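Local coordinates for protein phosphoserine aminotransferase (Bacillus alcalophilus, PDB 1W23) that catalyses the reversible, pyridoxal-phosphate-dependent transfer of an amino group between phosphoserine and 2-oxoglutarate, giving 3-phosphohydroxypyruvate and glutamate in serine biosynthesis, at residues A271-D276 against A348-M353. Residues are numbered along the deposited sequence; the frame is centred on the assembly and turned at random. Where two conformers were deposited one is given.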
ATOM      1  N   ALA A 271       9.027 -29.227   3.112  1.00 10.36           N
ATOM      2  CA  ALA A 271       9.588 -29.046   4.436  1.00 10.97           C
ATOM      3  C   ALA A 271      10.324 -30.299   4.881  1.00 10.93           C
ATOM      4  O   ALA A 271      11.402 -30.202   5.484  1.00 11.34           O
ATOM      5  CB  ALA A 271       8.479 -28.669   5.424  1.00 11.27           C
ATOM      6  N   LYS A 272       9.745 -31.475   4.626  1.00 10.47           N
ATOM      7  CA  LYS A 272      10.390 -32.732   5.076  1.00 10.83           C
ATOM      8  C   LYS A 272      11.750 -32.886   4.415  1.00 10.07           C
ATOM      9  O   LYS A 272      12.659 -33.444   5.063  1.00 10.52           O
ATOM     10  CB  LYS A 272       9.473 -33.901   4.755  1.00 14.04           C
ATOM     11  CG  LYS A 272      10.054 -35.295   4.938  0.50 18.33           C
ATOM     12  CD  LYS A 272       9.124 -36.374   4.408  0.50 21.46           C
ATOM     13  CE  LYS A 272       9.742 -37.748   4.277  0.50 20.11           C
ATOM     14  NZ  LYS A 272      10.496 -38.254   5.424  0.50 20.00           N
ATOM     15  N   ILE A 273      11.935 -32.455   3.182  1.00 10.22           N
ATOM     16  CA  ILE A 273      13.279 -32.538   2.561  1.00 10.79           C
ATOM     17  C   ILE A 273      14.291 -31.844   3.419  1.00 10.44           C
ATOM     18  O   ILE A 273      15.395 -32.370   3.649  1.00 11.27           O
ATOM     19  CB  ILE A 273      13.241 -31.943   1.142  1.00 11.20           C
ATOM     20  CG1 ILE A 273      12.413 -32.821   0.164  1.00 13.57           C
ATOM     21  CG2 ILE A 273      14.644 -31.720   0.583  1.00 12.23           C
ATOM     22  CD1 ILE A 273      12.054 -32.127  -1.121  1.00 16.55           C
ATOM     23  N   ILE A 274      13.964 -30.628   3.884  1.00 10.12           N
ATOM     24  CA  ILE A 274      14.936 -29.852   4.650  1.00  9.97           C
ATOM     25  C   ILE A 274      15.072 -30.383   6.065  1.00  9.61           C
ATOM     26  O   ILE A 274      16.202 -30.554   6.556  1.00  9.81           O
ATOM     27  CB  ILE A 274      14.558 -28.347   4.606  1.00 10.73           C
ATOM     28  CG1 ILE A 274      14.463 -27.847   3.149  1.00 13.77           C
ATOM     29  CG2 ILE A 274      15.593 -27.554   5.393  1.00 11.06           C
ATOM     30  CD1 ILE A 274      13.901 -26.464   3.007  1.00 16.08           C
ATOM     31  N   TYR A 275      13.969 -30.659   6.758  1.00  9.22           N
ATOM     32  CA  TYR A 275      14.066 -31.215   8.101  1.00  9.41           C
ATOM     33  C   TYR A 275      14.791 -32.566   8.132  1.00  9.59           C
ATOM     34  O   TYR A 275      15.565 -32.814   9.064  1.00  9.90           O
ATOM     35  CB  TYR A 275      12.709 -31.284   8.792  1.00  9.43           C
ATOM     36  CG  TYR A 275      12.151 -29.950   9.225  1.00  9.43           C
ATOM     37  CD1 TYR A 275      10.964 -29.468   8.744  1.00  9.89           C
ATOM     38  CD2 TYR A 275      12.835 -29.144  10.135  1.00  9.50           C
ATOM     39  CE1 TYR A 275      10.442 -28.239   9.126  1.00  9.68           C
ATOM     40  CE2 TYR A 275      12.332 -27.928  10.544  1.00  9.28           C
ATOM     41  CZ  TYR A 275      11.137 -27.477  10.023  1.00  9.57           C
ATOM     42  OH  TYR A 275      10.666 -26.243  10.464  1.00  9.71           O
ATOM     43  N   ASP A 276      14.549 -33.420   7.141  1.00  9.45           N
ATOM     44  CA  ASP A 276      15.276 -34.694   7.117  1.00 10.56           C
ATOM     45  C   ASP A 276      16.786 -34.435   6.981  1.00 10.08           C
ATOM     46  O   ASP A 276      17.605 -35.165   7.573  1.00 10.62           O
ATOM     47  CB  ASP A 276      14.764 -35.580   5.995  1.00 12.42           C
ATOM     48  CG  ASP A 276      13.478 -36.267   6.230  1.00 13.80           C
ATOM     49  OD1 ASP A 276      12.932 -36.242   7.346  1.00 16.19           O
ATOM     50  OD2 ASP A 276      12.982 -36.931   5.278  1.00 17.87           O
ATOM     51  N   ALA A 348      17.781 -28.672  -4.043  1.00 10.30           N
ATOM     52  CA  ALA A 348      19.070 -28.020  -4.218  1.00 10.58           C
ATOM     53  C   ALA A 348      19.673 -27.637  -2.846  1.00 10.15           C
ATOM     54  O   ALA A 348      20.881 -27.792  -2.618  1.00 10.64           O
ATOM     55  CB  ALA A 348      18.971 -26.819  -5.145  1.00 11.08           C
ATOM     56  N   LEU A 349      18.828 -27.113  -1.941  1.00  9.97           N
ATOM     57  CA  LEU A 349      19.301 -26.771  -0.603  1.00  9.46           C
ATOM     58  C   LEU A 349      19.816 -28.006   0.128  1.00  9.63           C
ATOM     59  O   LEU A 349      20.886 -27.945   0.769  1.00 10.33           O
ATOM     60  CB  LEU A 349      18.215 -26.032   0.169  1.00  9.99           C
ATOM     61  CG  LEU A 349      18.591 -25.650   1.611  1.00 10.73           C
ATOM     62  CD1 LEU A 349      19.786 -24.725   1.641  1.00 12.55           C
ATOM     63  CD2 LEU A 349      17.413 -24.986   2.303  1.00 12.63           C
ATOM     64  N   ARG A 350      19.080 -29.104   0.064  1.00 10.11           N
ATOM     65  CA  ARG A 350      19.560 -30.364   0.667  1.00 10.35           C
ATOM     66  C   ARG A 350      20.937 -30.718   0.103  1.00 10.29           C
ATOM     67  O   ARG A 350      21.850 -31.076   0.873  1.00 11.40           O
ATOM     68  CB  ARG A 350      18.549 -31.478   0.425  1.00 10.94           C
ATOM     69  CG  ARG A 350      19.103 -32.858   0.687  1.00 11.35           C
ATOM     70  CD  ARG A 350      18.002 -33.918   0.610  1.00 14.39           C
ATOM     71  NE  ARG A 350      18.437 -35.275   0.787  1.00 16.90           N
ATOM     72  CZ  ARG A 350      18.540 -35.876   1.971  1.00 18.34           C
ATOM     73  NH1 ARG A 350      18.235 -35.256   3.129  1.00 19.53           N
ATOM     74  NH2 ARG A 350      18.980 -37.146   1.924  1.00 22.26           N
ATOM     75  N   GLU A 351      21.121 -30.653  -1.197  1.00 10.76           N
ATOM     76  CA  GLU A 351      22.389 -31.037  -1.798  1.00 11.87           C
ATOM     77  C   GLU A 351      23.519 -30.111  -1.331  1.00 11.48           C
ATOM     78  O   GLU A 351      24.637 -30.557  -1.012  1.00 12.79           O
ATOM     79  CB  GLU A 351      22.220 -31.024  -3.347  1.00 13.96           C
ATOM     80  CG  GLU A 351      21.335 -32.217  -3.784  1.00 25.64           C
ATOM     81  CD  GLU A 351      20.929 -32.274  -5.207  1.00 40.28           C
ATOM     82  OE1 GLU A 351      20.229 -33.237  -5.651  1.00 56.29           O
ATOM     83  OE2 GLU A 351      21.306 -31.360  -5.990  1.00 69.40           O
ATOM     84  N   LEU A 352      23.258 -28.800  -1.258  1.00 11.29           N
ATOM     85  CA  LEU A 352      24.238 -27.861  -0.727  1.00 11.79           C
ATOM     86  C   LEU A 352      24.613 -28.233   0.690  1.00 10.84           C
ATOM     87  O   LEU A 352      25.796 -28.243   1.065  1.00 12.15           O
ATOM     88  CB  LEU A 352      23.633 -26.453  -0.756  1.00 12.78           C
ATOM     89  CG  LEU A 352      24.436 -25.318  -0.119  1.00 15.36           C
ATOM     90  CD1 LEU A 352      25.348 -24.642  -1.124  1.00 24.26           C
ATOM     91  CD2 LEU A 352      23.577 -24.168   0.395  1.00 18.86           C
ATOM     92  N   MET A 353      23.598 -28.493   1.507  1.00 10.45           N
ATOM     93  CA  MET A 353      23.819 -28.809   2.913  1.00  9.97           C
ATOM     94  C   MET A 353      24.638 -30.091   3.096  1.00 10.75           C
ATOM     95  O   MET A 353      25.546 -30.174   3.960  1.00 11.07           O
ATOM     96  CB  MET A 353      22.495 -28.907   3.670  1.00 10.47           C
ATOM     97  CG  MET A 353      21.824 -27.547   3.847  1.00 10.32           C
ATOM     98  SD  MET A 353      20.157 -27.568   4.501  1.00 10.99           S
ATOM     99  CE  MET A 353      20.464 -27.953   6.257  1.00 11.52           C
TER
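Ile274 of 271-276 and Arg350 of 348-353 bring their backbones nearest, CA to CA 6.1 Å, where two helical turns run side by side in the same direction. Their axes approach to 9.4 Å, with 7° between their N-to-C directions. On the buried flank of the interface, Ile274 CD1 meets Leu349 CD2 at 3.9 Å, the two side chains crossing at about a right angle. CB of Leu349 points toward the other helix, and with CG opposite the backbone N (chi1 179°) its CD2 branch comes up against Ile274. Val299 on strand 298-302 and Ile337 also pack on Ile274, so this apolar pair continues into the interior beneath the helices.

The outer flank is built differently. Arg350 passes Ile273 nearly at right angles with its aliphatic part: Ile273 CG2 lies 3.9 Å from Arg350 CB and 4.0 Å from Arg350 CD. An extended chain from CG to NE carries the guanidinium past the isoleucine, where an edge faces the backbone of Asp276, with Arg350 NH1 4.2 Å from Asp276 C. That nitrogen hydrogen-bonds to Thr277 OG1 and forms a salt bridge with Glu280, both following 271-276 in the chain.

The turns 271-276 of helix 259-279 and 348-353 of helix 343-359 thus run nearly parallel beside strand 298-302, away from the cofactor pocket, consistent with the small C-terminal domain of fold-type I aminotransferases. Hydrocarbon contacts join these two turns directly, while the arginine's polar end ties 343-359 to the residues just beyond 271-276.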